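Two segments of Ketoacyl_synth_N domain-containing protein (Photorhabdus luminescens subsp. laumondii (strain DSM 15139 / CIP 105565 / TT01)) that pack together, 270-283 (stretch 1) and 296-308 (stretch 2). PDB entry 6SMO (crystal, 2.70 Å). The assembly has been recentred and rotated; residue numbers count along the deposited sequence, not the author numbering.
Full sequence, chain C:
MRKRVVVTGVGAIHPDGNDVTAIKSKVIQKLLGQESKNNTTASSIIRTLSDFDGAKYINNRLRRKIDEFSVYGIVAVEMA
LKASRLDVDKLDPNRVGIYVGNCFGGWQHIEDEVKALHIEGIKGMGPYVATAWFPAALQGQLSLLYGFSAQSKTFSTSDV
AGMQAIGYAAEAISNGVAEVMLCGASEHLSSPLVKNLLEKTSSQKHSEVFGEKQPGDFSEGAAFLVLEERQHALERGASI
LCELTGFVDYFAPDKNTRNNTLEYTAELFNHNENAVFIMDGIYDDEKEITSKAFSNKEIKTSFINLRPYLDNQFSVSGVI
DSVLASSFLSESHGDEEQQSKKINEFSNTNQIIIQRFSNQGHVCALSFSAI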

# COMPACT_ATOMS: atom_id res chain seq x y z
N ASN C 270 -4.82 8.17 31.84
CA ASN C 270 -5.32 7.39 33.01
C ASN C 270 -5.19 8.25 34.28
O ASN C 270 -4.87 7.69 35.35
CB ASN C 270 -4.62 6.03 33.14
CG ASN C 270 -5.30 4.94 32.35
OD1 ASN C 270 -5.73 5.15 31.22
ND2 ASN C 270 -5.41 3.76 32.94
N HIS C 271 -5.44 9.56 34.15
CA HIS C 271 -5.39 10.57 35.24
C HIS C 271 -3.98 10.62 35.87
O HIS C 271 -3.90 10.91 37.08
CB HIS C 271 -6.47 10.29 36.30
CG HIS C 271 -7.85 10.20 35.74
ND1 HIS C 271 -8.54 9.01 35.66
CD2 HIS C 271 -8.68 11.15 35.26
CE1 HIS C 271 -9.73 9.23 35.14
NE2 HIS C 271 -9.85 10.54 34.89
N ASN C 272 -2.93 10.36 35.09
CA ASN C 272 -1.52 10.36 35.55
C ASN C 272 -0.99 11.80 35.51
O ASN C 272 -1.13 12.45 34.45
CB ASN C 272 -0.64 9.41 34.73
CG ASN C 272 0.75 9.23 35.30
OD1 ASN C 272 1.01 9.58 36.45
ND2 ASN C 272 1.65 8.67 34.51
N GLU C 273 -0.39 12.26 36.61
CA GLU C 273 0.13 13.65 36.78
C GLU C 273 1.61 13.71 36.39
O GLU C 273 2.07 14.81 36.04
CB GLU C 273 -0.08 14.11 38.23
CG GLU C 273 -1.54 14.29 38.60
CD GLU C 273 -1.78 14.87 39.98
OE1 GLU C 273 -2.73 14.41 40.65
OE2 GLU C 273 -1.03 15.78 40.39
N ASN C 274 2.33 12.58 36.45
CA ASN C 274 3.77 12.47 36.12
C ASN C 274 3.92 12.08 34.64
O ASN C 274 4.64 11.10 34.35
CB ASN C 274 4.49 11.47 37.03
CG ASN C 274 4.36 11.80 38.50
OD1 ASN C 274 4.39 12.97 38.88
ND2 ASN C 274 4.24 10.78 39.33
N ALA C 275 3.29 12.84 33.74
CA ALA C 275 3.23 12.57 32.28
C ALA C 275 3.70 13.79 31.49
O ALA C 275 3.47 14.93 31.95
CB ALA C 275 1.83 12.16 31.89
N VAL C 276 4.34 13.56 30.34
CA VAL C 276 4.81 14.60 29.38
C VAL C 276 4.03 14.43 28.07
O VAL C 276 4.03 13.31 27.52
CB VAL C 276 6.33 14.50 29.15
CG1 VAL C 276 6.78 15.24 27.90
CG2 VAL C 276 7.11 14.99 30.36
N PHE C 277 3.39 15.51 27.59
CA PHE C 277 2.58 15.53 26.35
C PHE C 277 3.41 16.15 25.21
O PHE C 277 3.67 17.37 25.25
CB PHE C 277 1.28 16.31 26.56
CG PHE C 277 0.35 16.28 25.37
CD1 PHE C 277 -0.39 15.15 25.07
CD2 PHE C 277 0.21 17.39 24.55
CE1 PHE C 277 -1.24 15.12 23.98
CE2 PHE C 277 -0.64 17.36 23.46
CZ PHE C 277 -1.36 16.23 23.18
N ILE C 278 3.81 15.32 24.24
CA ILE C 278 4.46 15.76 22.97
C ILE C 278 3.34 16.09 21.97
O ILE C 278 2.50 15.21 21.72
CB ILE C 278 5.44 14.69 22.43
CG1 ILE C 278 6.61 14.48 23.40
CG2 ILE C 278 5.92 15.05 21.04
CD1 ILE C 278 7.45 13.26 23.10
N MET C 279 3.35 17.31 21.43
CA MET C 279 2.25 17.86 20.58
C MET C 279 2.65 17.79 19.10
O MET C 279 3.85 17.57 18.82
CB MET C 279 1.91 19.30 20.98
CG MET C 279 3.07 20.28 20.92
SD MET C 279 2.67 21.86 21.72
CE MET C 279 1.78 22.68 20.40
N ASP C 280 1.67 17.95 18.21
CA ASP C 280 1.83 17.94 16.73
C ASP C 280 2.78 19.08 16.32
O ASP C 280 3.78 18.80 15.64
CB ASP C 280 0.47 18.04 16.03
CG ASP C 280 0.53 17.97 14.52
OD1 ASP C 280 1.26 17.10 14.00
OD2 ASP C 280 -0.15 18.78 13.86
N GLY C 281 2.45 20.31 16.73
CA GLY C 281 3.32 21.50 16.59
C GLY C 281 3.31 22.07 15.18
O GLY C 281 4.23 22.86 14.87
N ILE C 282 2.32 21.71 14.36
CA ILE C 282 2.15 22.23 12.97
C ILE C 282 1.30 23.51 13.02
O ILE C 282 1.73 24.52 12.44
CB ILE C 282 1.52 21.16 12.05
CG1 ILE C 282 2.35 19.88 11.98
CG2 ILE C 282 1.25 21.73 10.66
CD1 ILE C 282 3.71 20.05 11.33
N TYR C 283 0.14 23.44 13.68
CA TYR C 283 -0.92 24.49 13.67
C TYR C 283 -0.89 25.30 14.97
O TYR C 283 -0.48 24.76 16.02
CB TYR C 283 -2.28 23.84 13.41
CG TYR C 283 -2.34 23.04 12.13
CD1 TYR C 283 -2.59 23.66 10.91
CD2 TYR C 283 -2.12 21.68 12.13
CE1 TYR C 283 -2.64 22.93 9.73
CE2 TYR C 283 -2.16 20.93 10.96
CZ TYR C 283 -2.42 21.56 9.76
OH TYR C 283 -2.46 20.84 8.60
N ASN C 296 -11.20 19.88 31.01
CA ASN C 296 -12.53 19.23 31.16
C ASN C 296 -12.37 17.88 31.89
O ASN C 296 -13.23 17.57 32.73
CB ASN C 296 -13.22 19.02 29.81
CG ASN C 296 -13.59 20.32 29.12
OD1 ASN C 296 -13.90 21.32 29.77
ND2 ASN C 296 -13.57 20.32 27.80
N LYS C 297 -11.31 17.13 31.57
CA LYS C 297 -11.05 15.76 32.09
C LYS C 297 -10.15 15.81 33.34
O LYS C 297 -9.77 14.72 33.82
CB LYS C 297 -10.41 14.89 31.00
CG LYS C 297 -11.36 14.46 29.88
CD LYS C 297 -12.34 13.38 30.31
CE LYS C 297 -13.25 12.93 29.19
NZ LYS C 297 -12.56 12.03 28.24
N GLU C 298 -9.83 17.01 33.83
CA GLU C 298 -8.98 17.23 35.04
C GLU C 298 -7.62 16.53 34.85
O GLU C 298 -7.24 15.72 35.72
CB GLU C 298 -9.69 16.75 36.30
CG GLU C 298 -10.76 17.71 36.81
CD GLU C 298 -10.24 18.81 37.72
OE1 GLU C 298 -10.94 19.14 38.70
OE2 GLU C 298 -9.14 19.33 37.45
N ILE C 299 -6.94 16.84 33.74
CA ILE C 299 -5.56 16.34 33.43
C ILE C 299 -4.59 17.52 33.54
O ILE C 299 -4.89 18.59 32.97
CB ILE C 299 -5.51 15.68 32.03
CG1 ILE C 299 -6.58 14.61 31.85
CG2 ILE C 299 -4.12 15.13 31.74
CD1 ILE C 299 -6.48 13.45 32.82
N LYS C 300 -3.48 17.32 34.26
CA LYS C 300 -2.40 18.33 34.46
C LYS C 300 -1.07 17.69 34.04
O LYS C 300 -0.62 16.76 34.74
CB LYS C 300 -2.39 18.84 35.90
CG LYS C 300 -2.36 17.78 37.00
CD LYS C 300 -2.99 18.24 38.30
CE LYS C 300 -4.51 18.22 38.26
NZ LYS C 300 -5.09 18.78 39.50
N THR C 301 -0.49 18.17 32.94
CA THR C 301 0.72 17.60 32.29
C THR C 301 1.59 18.74 31.75
O THR C 301 1.11 19.89 31.72
CB THR C 301 0.32 16.62 31.18
OG1 THR C 301 1.51 16.12 30.57
CG2 THR C 301 -0.57 17.23 30.12
N SER C 302 2.83 18.42 31.36
CA SER C 302 3.82 19.36 30.76
C SER C 302 3.74 19.27 29.23
O SER C 302 3.69 18.14 28.70
CB SER C 302 5.21 19.06 31.25
OG SER C 302 6.14 20.02 30.78
N PHE C 303 3.72 20.42 28.55
CA PHE C 303 3.68 20.55 27.07
C PHE C 303 5.11 20.78 26.55
O PHE C 303 5.74 21.77 26.96
CB PHE C 303 2.75 21.69 26.64
CG PHE C 303 1.29 21.32 26.59
CD1 PHE C 303 0.57 21.10 27.75
CD2 PHE C 303 0.64 21.18 25.37
CE1 PHE C 303 -0.77 20.76 27.70
CE2 PHE C 303 -0.70 20.84 25.32
CZ PHE C 303 -1.41 20.63 26.48
N ILE C 304 5.58 19.89 25.67
CA ILE C 304 6.91 19.97 24.99
C ILE C 304 6.69 19.81 23.48
O ILE C 304 6.22 18.73 23.06
CB ILE C 304 7.88 18.92 25.56
CG1 ILE C 304 8.37 19.33 26.96
CG2 ILE C 304 9.05 18.67 24.61
CD1 ILE C 304 9.05 18.22 27.73
N ASN C 305 7.01 20.85 22.71
CA ASN C 305 6.89 20.89 21.23
C ASN C 305 8.27 20.63 20.61
O ASN C 305 9.20 21.42 20.89
CB ASN C 305 6.32 22.23 20.75
CG ASN C 305 5.94 22.23 19.28
OD1 ASN C 305 6.06 21.21 18.60
ND2 ASN C 305 5.49 23.37 18.78
N LEU C 306 8.40 19.56 19.81
CA LEU C 306 9.67 19.16 19.14
C LEU C 306 9.64 19.54 17.66
O LEU C 306 10.66 19.31 16.98
CB LEU C 306 9.87 17.65 19.29
CG LEU C 306 9.90 17.10 20.72
CD1 LEU C 306 10.20 15.61 20.71
CD2 LEU C 306 10.92 17.83 21.58
N ARG C 307 8.53 20.11 17.17
CA ARG C 307 8.30 20.35 15.71
C ARG C 307 9.19 21.48 15.19
O ARG C 307 9.66 21.40 14.06
CB ARG C 307 6.82 20.63 15.43
CG ARG C 307 6.43 20.46 13.96
CD ARG C 307 6.65 19.05 13.43
NE ARG C 307 5.93 18.04 14.20
CZ ARG C 307 6.48 17.04 14.89
NH1 ARG C 307 5.70 16.20 15.55
NH2 ARG C 307 7.79 16.86 14.91
N PRO C 308 9.47 22.57 15.95
CA PRO C 308 10.40 23.60 15.49
C PRO C 308 11.82 23.07 15.24
O PRO C 308 12.49 23.60 14.37
CB PRO C 308 10.41 24.63 16.63
CG PRO C 308 9.12 24.39 17.38
CD PRO C 308 8.88 22.90 17.26

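The two stretches lie side by side as neighbouring parallel strands, Val276 level with Ser302 and Phe277 with Phe303. In a parallel pair one residue reaches to both sides of its partner, and Phe277 does so here: its N donates to Ser302 O (2.9 Å), and its O accepts from Ile304 N (3.2 Å), both nearly straight. Further along, Ile278 CA lies 3.5 Å from Ile304 O, a CA-H...O contact that continues the backbone pairing.

Just before the strand of the second stretch, a side chain takes over the bonding. Thr301, with chi1 in t, places its hydroxyl so that OG1 donates to Ala275 O at 2.7 Å. Threonine suits this position because its short side chain carries a donor close to the backbone, while its beta branching is at home in extended chain.

Alternation along the strands sorts the side chains. Val276 and Ile304 share a face, and their branched, apolar side chains touch, Val276 CG1 lying 3.7 Å from Ile304 CD1. Ile304 adopts m for chi1 and t for chi2, an extended form that carries CD1 out to this contact. On the other face Phe277 (chi1 t) and Phe303 (chi1 m) bring their rings together, with centroids 5.2 Å apart and planes at 58°. Phe277 CD2 sits over one face of the Phe303 ring, 3.7 Å from Phe303 CE2. Met279 adds its flexible thioether at the edge of that ring, SD being 4.2 Å from Phe303 CD2; chi1 in p and chi2 in t carry the sulfur there, and chi3 in m then only directs the terminal CE, while CG packs 3.8 Å from Asn305 CB.

Beyond the strands, Asn305 prepares the helix. With chi1 in t and chi2 near 3°, its OD1 accepts from Arg307 N at 3.1 Å, capping an amide at the start of the helix. The same oxygen lies 3.4 Å from Gly281 CA. Glycine fits both the positive phi (78°) and the crowding: an ideal CB would come 2.1 Å from Asn305 OD1 and 2.6 Å from Arg307 CB.

Arg307 points toward the first stretch. Its chi1 is t, but chi2 and chi3 are both p, so the chain folds instead of extending, and NE makes a short but bent, weak bond to Asp280 O (2.7 Å, 129°). Its aliphatic portion is useful too: CD lies 3.7 Å from Ile282 CD1, so one long side chain serves both a backbone carbonyl and an apolar neighbour.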